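Protein tyrosine phosphatase-like protein (Leishmania major, PDB 3S4O) dephosphorylates phosphotyrosine in proteins and may act as a virulence factor that supports survival of the parasite inside host macrophages. Local coordinates at residues I10-P15 with L129-Y134; V21-L26 with T96-Q101. All blocks are in the same frame, centred on the assembly; numbering follows the deposited sequence.

From the N terminus, the chain first lays down strand 7-13, which enters contact 1, and then turns back into strand 21-28, which enters contact 2. Helix 84-103 returns to strand 21-28 and closes contact 2 at residues 96-101. Helix 122-133 returns later to strand 7-13 and closes contact 1, so the loop of contact 2 lies wholly within that of contact 1. The two strands are antiparallel neighbours in one sheet, joined between the contacts by Asp11 OD1 to His24 ND1 at 2.6 Å, probably a hydrogen bond. Phe25 packs on both Cys12 and Ala130. Together the contacts tie two sheet strands to two helices.

Contact 1 (I10-P15 with L129-Y134); sequences IDCCDP and LALVEY
The carbonyl oxygen of Ala130 is approached from two directions, by the backbone of Tyr134 and by the thiol of Cys12. Tyr134 N donates to Ala130 O at 2.8 Å, the ordinary helical bond at the end of this turn. Cys12 SG lies 3.8 Å from Ala130 O, a van der Waals contact rather than an assigned hydrogen bond. The thiol gets there because SG is anti to the backbone N (chi1 -179°), and from that position it also touches Tyr134 CB at 4.0 Å.

Leu131 brings both methyls of its fork to the strand. Its CD2 methyl lies against the strand backbone, 3.8 Å from Cys12 CA and 3.6 Å from Asp11 O, and also meets Cys12 CB. The other methyl, CD1, makes the closest approach to Ile10, reaching its CG2 at 4.2 Å. Ile10 and Cys12 point their side chains toward the helix while Asp11 and Cys13 point away, the alternation expected of a strand with one face on a helix. Pro15 CG is modelled 3.2 Å from Tyr134 O, but the proline is poorly ordered and the closeness is doubtful.

Segment axes 8.4 Å apart and inclined by only 17° agree with a helix lying nearly parallel to the strand on the sheet face. Helix 122-133 follows the Cys116-to-Arg122 phosphate-binding loop, the CX5R signature of this phosphatase family, and the contact places the C-terminal end of the helix against strand 7-13, an outermost strand of the sheet. Around it, Leu131 also packs on Ala142 and Leu145 of helix 139-149, where Ile146 meets Ile10. On the other flank Tyr134 touches Leu94 of helix 84-103, and its hydroxyl is hydrogen-bonded to Asp95.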
ATOM      1  N   ILE A  10       5.707  -3.031   5.801  1.00 37.75           N
ATOM      2  CA  ILE A  10       6.861  -2.781   4.936  1.00 38.98           C
ATOM      3  C   ILE A  10       7.191  -1.300   4.929  1.00 38.27           C
ATOM      4  O   ILE A  10       6.379  -0.482   4.510  1.00 37.35           O
ATOM      5  CB  ILE A  10       6.642  -3.231   3.468  1.00 39.10           C
ATOM      6  CG1 ILE A  10       6.194  -4.697   3.415  1.00 41.87           C
ATOM      7  CG2 ILE A  10       7.935  -3.038   2.683  1.00 41.19           C
ATOM      8  CD1 ILE A  10       6.520  -5.427   2.115  1.00 45.56           C
ATOM      9  N   ASP A  11       8.394  -0.967   5.385  1.00 40.78           N
ATOM     10  CA  ASP A  11       8.847   0.416   5.403  1.00 41.18           C
ATOM     11  C   ASP A  11       9.476   0.819   4.071  1.00 40.43           C
ATOM     12  O   ASP A  11      10.294   0.100   3.508  1.00 42.70           O
ATOM     13  CB  ASP A  11       9.851   0.653   6.537  1.00 46.28           C
ATOM     14  CG  ASP A  11       9.197   0.686   7.916  1.00 48.91           C
ATOM     15  OD1 ASP A  11       7.957   0.826   8.007  1.00 48.10           O
ATOM     16  OD2 ASP A  11       9.933   0.567   8.912  1.00 54.62           O
ATOM     17  N   CYS A  12       9.062   1.972   3.570  1.00 38.81           N
ATOM     18  CA  CYS A  12       9.718   2.615   2.440  1.00 39.54           C
ATOM     19  C   CYS A  12      10.572   3.750   2.997  1.00 41.83           C
ATOM     20  O   CYS A  12      10.045   4.718   3.550  1.00 41.47           O
ATOM     21  CB  CYS A  12       8.694   3.165   1.446  1.00 38.49           C
ATOM     22  SG  CYS A  12       9.422   3.960   0.001  1.00 41.17           S
ATOM     23  N   CYS A  13      11.885   3.626   2.823  1.00 44.84           N
ATOM     24  CA  CYS A  13      12.845   4.534   3.444  1.00 49.14           C
ATOM     25  C   CYS A  13      13.414   5.590   2.497  1.00 51.22           C
ATOM     26  O   CYS A  13      13.494   5.380   1.293  1.00 51.37           O
ATOM     27  CB  CYS A  13      13.993   3.727   4.060  1.00 53.51           C
ATOM     28  SG  CYS A  13      13.446   2.603   5.376  1.00 54.40           S
ATOM     29  N   ASP A  14      13.796   6.730   3.073  1.00 54.11           N
ATOM     30  CA  ASP A  14      14.464   7.813   2.338  1.00 57.74           C
ATOM     31  C   ASP A  14      15.786   7.315   1.719  1.00 61.84           C
ATOM     32  O   ASP A  14      16.689   6.881   2.446  1.00 64.59           O
ATOM     33  CB  ASP A  14      14.749   8.998   3.274  1.00 61.75           C
ATOM     34  CG  ASP A  14      14.800  10.345   2.549  1.00 65.03           C
ATOM     35  OD1 ASP A  14      15.263  10.418   1.390  1.00 65.86           O
ATOM     36  OD2 ASP A  14      14.395  11.353   3.168  1.00 68.04           O
ATOM     37  N   PRO A  15      15.896   7.370   0.390  1.00 63.06           N
ATOM     38  CA  PRO A  15      17.141   7.003  -0.286  1.00 68.77           C
ATOM     39  C   PRO A  15      18.353   7.753   0.265  1.00 74.80           C
ATOM     40  O   PRO A  15      19.414   7.165   0.471  1.00 79.19           O
ATOM     41  CB  PRO A  15      16.891   7.431  -1.737  1.00 70.66           C
ATOM     42  CG  PRO A  15      15.434   7.465  -1.878  1.00 65.56           C
ATOM     43  CD  PRO A  15      14.908   7.902  -0.563  1.00 61.71           C
ATOM     44  N   LEU A 129       6.018  -1.128  -6.040  1.00 28.58           N
ATOM     45  CA  LEU A 129       6.189   0.032  -6.891  1.00 29.08           C
ATOM     46  C   LEU A 129       6.588   1.273  -6.105  1.00 29.14           C
ATOM     47  O   LEU A 129       7.391   2.069  -6.590  1.00 30.68           O
ATOM     48  CB  LEU A 129       4.897   0.334  -7.625  1.00 28.45           C
ATOM     49  CG  LEU A 129       4.963   1.630  -8.449  1.00 29.38           C
ATOM     50  CD1 LEU A 129       5.565   1.384  -9.818  1.00 30.01           C
ATOM     51  CD2 LEU A 129       3.614   2.277  -8.537  1.00 28.30           C
ATOM     52  N   ALA A 130       5.982   1.458  -4.931  1.00 27.79           N
ATOM     53  CA  ALA A 130       6.322   2.589  -4.056  1.00 27.99           C
ATOM     54  C   ALA A 130       7.790   2.514  -3.649  1.00 29.37           C
ATOM     55  O   ALA A 130       8.484   3.533  -3.625  1.00 30.53           O
ATOM     56  CB  ALA A 130       5.429   2.624  -2.820  1.00 26.70           C
ATOM     57  N   LEU A 131       8.259   1.304  -3.347  1.00 30.11           N
ATOM     58  CA  LEU A 131       9.660   1.080  -2.973  1.00 31.82           C
ATOM     59  C   LEU A 131      10.599   1.460  -4.115  1.00 33.35           C
ATOM     60  O   LEU A 131      11.671   2.020  -3.890  1.00 36.49           O
ATOM     61  CB  LEU A 131       9.925  -0.383  -2.580  1.00 32.17           C
ATOM     62  CG  LEU A 131       9.350  -0.906  -1.258  1.00 31.66           C
ATOM     63  CD1 LEU A 131       9.574  -2.408  -1.158  1.00 32.23           C
ATOM     64  CD2 LEU A 131       9.983  -0.229  -0.073  1.00 31.77           C
ATOM     65  N   VAL A 132      10.199   1.145  -5.338  1.00 33.13           N
ATOM     66  CA  VAL A 132      10.999   1.474  -6.507  1.00 35.07           C
ATOM     67  C   VAL A 132      10.982   2.981  -6.767  1.00 36.36           C
ATOM     68  O   VAL A 132      12.032   3.593  -6.963  1.00 39.12           O
ATOM     69  CB  VAL A 132      10.519   0.750  -7.767  1.00 34.65           C
ATOM     70  CG1 VAL A 132      11.227   1.307  -8.999  1.00 35.83           C
ATOM     71  CG2 VAL A 132      10.768  -0.750  -7.643  1.00 34.77           C
ATOM     72  N   GLU A 133       9.798   3.576  -6.734  1.00 35.26           N
ATOM     73  CA  GLU A 133       9.635   4.984  -7.098  1.00 36.14           C
ATOM     74  C   GLU A 133      10.221   5.940  -6.056  1.00 36.06           C
ATOM     75  O   GLU A 133      10.891   6.902  -6.411  1.00 37.88           O
ATOM     76  CB  GLU A 133       8.152   5.310  -7.334  1.00 35.89           C
ATOM     77  CG  GLU A 133       7.860   6.727  -7.821  1.00 37.92           C
ATOM     78  CD  GLU A 133       8.730   7.171  -8.961  1.00 42.22           C
ATOM     79  OE1 GLU A 133       8.934   6.369  -9.905  1.00 45.16           O
ATOM     80  OE2 GLU A 133       9.213   8.330  -8.891  1.00 45.18           O
ATOM     81  N   TYR A 134       9.963   5.671  -4.776  1.00 35.08           N
ATOM     82  CA  TYR A 134      10.343   6.589  -3.679  1.00 34.98           C
ATOM     83  C   TYR A 134      11.536   6.100  -2.872  1.00 35.72           C
ATOM     84  O   TYR A 134      12.357   6.897  -2.431  1.00 38.26           O
ATOM     85  CB  TYR A 134       9.145   6.863  -2.751  1.00 33.35           C
ATOM     86  CG  TYR A 134       7.960   7.443  -3.492  1.00 32.61           C
ATOM     87  CD1 TYR A 134       7.934   8.786  -3.874  1.00 33.49           C
ATOM     88  CD2 TYR A 134       6.877   6.646  -3.840  1.00 31.36           C
ATOM     89  CE1 TYR A 134       6.859   9.316  -4.568  1.00 32.61           C
ATOM     90  CE2 TYR A 134       5.806   7.163  -4.529  1.00 30.72           C
ATOM     91  CZ  TYR A 134       5.803   8.495  -4.899  1.00 32.07           C
ATOM     92  OH  TYR A 134       4.716   9.000  -5.593  1.00 33.91           O
TER

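Contact 2 (V21-L26 with T96-Q101)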
ATOM      1  N   VAL A  21      12.205   6.896   7.514  1.00 41.63           N
ATOM      2  CA  VAL A  21      11.057   6.296   6.847  1.00 38.77           C
ATOM      3  C   VAL A  21      10.175   7.357   6.195  1.00 37.17           C
ATOM      4  O   VAL A  21       9.754   8.317   6.863  1.00 37.55           O
ATOM      5  CB  VAL A  21      10.185   5.493   7.827  1.00 38.08           C
ATOM      6  CG1 VAL A  21       8.974   4.900   7.092  1.00 35.31           C
ATOM      7  CG2 VAL A  21      11.016   4.408   8.520  1.00 39.17           C
ATOM      8  N   LEU A  22       9.889   7.156   4.905  1.00 35.18           N
ATOM      9  CA  LEU A  22       8.975   8.011   4.141  1.00 33.46           C
ATOM     10  C   LEU A  22       7.518   7.620   4.372  1.00 31.86           C
ATOM     11  O   LEU A  22       6.677   8.477   4.653  1.00 31.66           O
ATOM     12  CB  LEU A  22       9.250   7.904   2.639  1.00 34.03           C
ATOM     13  CG  LEU A  22      10.179   8.872   1.897  1.00 35.52           C
ATOM     14  CD1 LEU A  22      11.085   9.650   2.818  1.00 37.37           C
ATOM     15  CD2 LEU A  22      10.964   8.105   0.849  1.00 35.96           C
ATOM     16  N   PHE A  23       7.230   6.326   4.202  1.00 30.61           N
ATOM     17  CA  PHE A  23       5.898   5.745   4.427  1.00 29.01           C
ATOM     18  C   PHE A  23       5.998   4.383   5.106  1.00 28.69           C
ATOM     19  O   PHE A  23       6.927   3.614   4.841  1.00 29.26           O
ATOM     20  CB  PHE A  23       5.139   5.486   3.114  1.00 28.38           C
ATOM     21  CG  PHE A  23       5.262   6.568   2.100  1.00 28.78           C
ATOM     22  CD1 PHE A  23       4.457   7.690   2.184  1.00 28.98           C
ATOM     23  CD2 PHE A  23       6.150   6.444   1.022  1.00 29.31           C
ATOM     24  CE1 PHE A  23       4.549   8.692   1.235  1.00 28.81           C
ATOM     25  CE2 PHE A  23       6.251   7.446   0.065  1.00 29.10           C
ATOM     26  CZ  PHE A  23       5.450   8.574   0.181  1.00 29.06           C
ATOM     27  N   HIS A  24       5.018   4.076   5.947  1.00 27.95           N
ATOM     28  CA  HIS A  24       4.851   2.733   6.478  1.00 28.21           C
ATOM     29  C   HIS A  24       3.740   2.084   5.660  1.00 27.82           C
ATOM     30  O   HIS A  24       2.615   2.567   5.668  1.00 27.20           O
ATOM     31  CB  HIS A  24       4.424   2.735   7.953  1.00 28.76           C
ATOM     32  CG  HIS A  24       5.435   3.298   8.908  1.00 29.70           C
ATOM     33  ND1 HIS A  24       6.607   2.649   9.236  1.00 31.37           N
ATOM     34  CD2 HIS A  24       5.406   4.419   9.670  1.00 30.61           C
ATOM     35  CE1 HIS A  24       7.265   3.359  10.143  1.00 32.73           C
ATOM     36  NE2 HIS A  24       6.560   4.440  10.419  1.00 32.08           N
ATOM     37  N   PHE A  25       4.043   0.993   4.963  1.00 28.17           N
ATOM     38  CA  PHE A  25       2.998   0.250   4.251  1.00 27.79           C
ATOM     39  C   PHE A  25       2.551  -0.991   4.998  1.00 29.50           C
ATOM     40  O   PHE A  25       3.371  -1.778   5.481  1.00 30.18           O
ATOM     41  CB  PHE A  25       3.443  -0.127   2.843  1.00 27.48           C
ATOM     42  CG  PHE A  25       3.675   1.061   1.965  1.00 26.74           C
ATOM     43  CD1 PHE A  25       2.612   1.860   1.579  1.00 25.64           C
ATOM     44  CD2 PHE A  25       4.957   1.398   1.554  1.00 27.55           C
ATOM     45  CE1 PHE A  25       2.809   2.971   0.789  1.00 25.75           C
ATOM     46  CE2 PHE A  25       5.167   2.508   0.755  1.00 27.74           C
ATOM     47  CZ  PHE A  25       4.094   3.303   0.376  1.00 26.99           C
ATOM     48  N   LEU A  26       1.233  -1.137   5.098  1.00 29.62           N
ATOM     49  CA  LEU A  26       0.616  -2.314   5.669  1.00 31.30           C
ATOM     50  C   LEU A  26      -0.101  -3.076   4.580  1.00 31.68           C
ATOM     51  O   LEU A  26      -1.059  -2.563   4.009  1.00 33.75           O
ATOM     52  CB  LEU A  26      -0.411  -1.927   6.724  1.00 32.77           C
ATOM     53  CG  LEU A  26       0.011  -1.813   8.174  1.00 34.77           C
ATOM     54  CD1 LEU A  26      -1.216  -1.359   8.974  1.00 35.05           C
ATOM     55  CD2 LEU A  26       0.543  -3.157   8.711  1.00 37.18           C
ATOM     56  N   THR A  96       1.497  13.450  -2.589  1.00 30.60           N
ATOM     57  CA  THR A  96       0.786  14.415  -1.749  1.00 32.37           C
ATOM     58  C   THR A  96       1.160  14.207  -0.298  1.00 32.99           C
ATOM     59  O   THR A  96       1.378  15.163   0.443  1.00 34.66           O
ATOM     60  CB  THR A  96      -0.749  14.276  -1.917  1.00 31.48           C
ATOM     61  OG1 THR A  96      -1.102  14.501  -3.294  1.00 31.70           O
ATOM     62  CG2 THR A  96      -1.492  15.264  -1.032  1.00 31.70           C
ATOM     63  N   GLU A  97       1.259  12.947   0.093  1.00 33.20           N
ATOM     64  CA  GLU A  97       1.660  12.600   1.453  1.00 34.42           C
ATOM     65  C   GLU A  97       3.113  13.015   1.706  1.00 35.93           C
ATOM     66  O   GLU A  97       3.478  13.438   2.808  1.00 35.35           O
ATOM     67  CB  GLU A  97       1.477  11.099   1.704  1.00 34.90           C
ATOM     68  CG  GLU A  97       0.037  10.684   2.048  1.00 35.40           C
ATOM     69  CD  GLU A  97      -0.531  11.444   3.246  1.00 38.75           C
ATOM     70  OE1 GLU A  97       0.130  11.466   4.308  1.00 39.39           O
ATOM     71  OE2 GLU A  97      -1.627  12.046   3.123  1.00 40.43           O
ATOM     72  N   LEU A  98       3.929  12.917   0.664  1.00 37.27           N
ATOM     73  CA  LEU A  98       5.336  13.313   0.746  1.00 39.57           C
ATOM     74  C   LEU A  98       5.472  14.815   0.934  1.00 39.86           C
ATOM     75  O   LEU A  98       6.285  15.277   1.727  1.00 40.91           O
ATOM     76  CB  LEU A  98       6.082  12.880  -0.515  1.00 42.63           C
ATOM     77  CG  LEU A  98       7.603  12.947  -0.457  1.00 45.76           C
ATOM     78  CD1 LEU A  98       8.147  12.135   0.706  1.00 44.78           C
ATOM     79  CD2 LEU A  98       8.167  12.425  -1.796  1.00 47.82           C
ATOM     80  N   ALA A  99       4.665  15.574   0.198  1.00 39.11           N
ATOM     81  CA  ALA A  99       4.645  17.036   0.334  1.00 39.70           C
ATOM     82  C   ALA A  99       4.083  17.453   1.692  1.00 39.09           C
ATOM     83  O   ALA A  99       4.500  18.463   2.246  1.00 40.76           O
ATOM     84  CB  ALA A  99       3.837  17.677  -0.803  1.00 39.03           C
ATOM     85  N   ARG A 100       3.134  16.678   2.217  1.00 37.59           N
ATOM     86  CA  ARG A 100       2.536  16.969   3.529  1.00 38.55           C
ATOM     87  C   ARG A 100       3.611  16.975   4.622  1.00 39.85           C
ATOM     88  O   ARG A 100       3.611  17.844   5.496  1.00 40.71           O
ATOM     89  CB  ARG A 100       1.435  15.962   3.884  1.00 36.97           C
ATOM     90  CG  ARG A 100       0.575  16.382   5.073  1.00 37.83           C
ATOM     91  CD  ARG A 100      -0.670  15.509   5.249  1.00 37.39           C
ATOM     92  NE  ARG A 100      -0.351  14.133   5.631  1.00 36.50           N
ATOM     93  CZ  ARG A 100      -0.556  13.576   6.827  1.00 36.09           C
ATOM     94  NH1 ARG A 100      -1.098  14.252   7.825  1.00 35.87           N
ATOM     95  NH2 ARG A 100      -0.217  12.299   7.019  1.00 36.27           N
ATOM     96  N   GLN A 101       4.522  16.013   4.537  1.00 40.28           N
ATOM     97  CA  GLN A 101       5.598  15.840   5.519  1.00 42.95           C
ATOM     98  C   GLN A 101       6.639  16.931   5.403  1.00 46.15           C
ATOM     99  O   GLN A 101       7.118  17.446   6.412  1.00 48.00           O
ATOM    100  CB  GLN A 101       6.306  14.490   5.332  1.00 44.15           C
ATOM    101  CG  GLN A 101       5.560  13.283   5.872  1.00 44.49           C
ATOM    102  CD  GLN A 101       6.267  11.978   5.535  1.00 47.28           C
ATOM    103  OE1 GLN A 101       7.329  11.675   6.080  1.00 54.52           O
ATOM    104  NE2 GLN A 101       5.690  11.210   4.618  1.00 46.78           N
TER
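Gln101 and Leu22 are joined by a side-chain amide bonding to a backbone carbonyl at a classic beta bulge, in which Leu22 and Phe23 both face Cys12 of the adjacent strand. Gln101 NE2 donates to Leu22 O at 2.9 Å, with an N-H...O angle of 153°. The donor lies in the carbonyl plane, while the acceptor is tilted modestly from the amide plane. The extended glutamine, with CD anti to CA (chi2 175°), spans the gap from the helix. This short bond agrees with the modelled amide orientation, since an oxygen in place of NE2 would face another acceptor.

Next to this bond Phe23 presents its ring edge to the helix. CE1 meets Glu97 CB at 3.9 Å, with Leu98 N also near the ring plane at that edge. On the other flank Leu98 CD1 touches Leu22 CG at 4.0 Å, two branched side chains meeting at an oblique angle.

The axes, 11.4 Å apart and running at 141°, describe a helix packed in a roughly antiparallel sense against a strand of the central sheet. This is the layered alpha/beta architecture of the dual-specificity phosphatase fold, with helix 84-103 meeting strand 21-28 at its bulged end, away from the annotated active site.

Beyond CB, Glu97 turns its carboxylate away from the strand. Arg100 grips it side-on, NE at 3.0 Å and NH2 at 2.9 Å both converging on Glu97 OE1, a salt bridge between residues three apart, about one turn of the helix. Glu97 OE1 receives NH2 on its syn lone pair; NE also comes from the syn side but from above the carboxylate plane. Glu97 OE2 is hydrogen-bonded to His50, so both carboxylate oxygens have partners. The side chains of Glu97 and Gln101 also touch Pro110, just ahead of strand 111-115, whose Ile112 packs on Phe23.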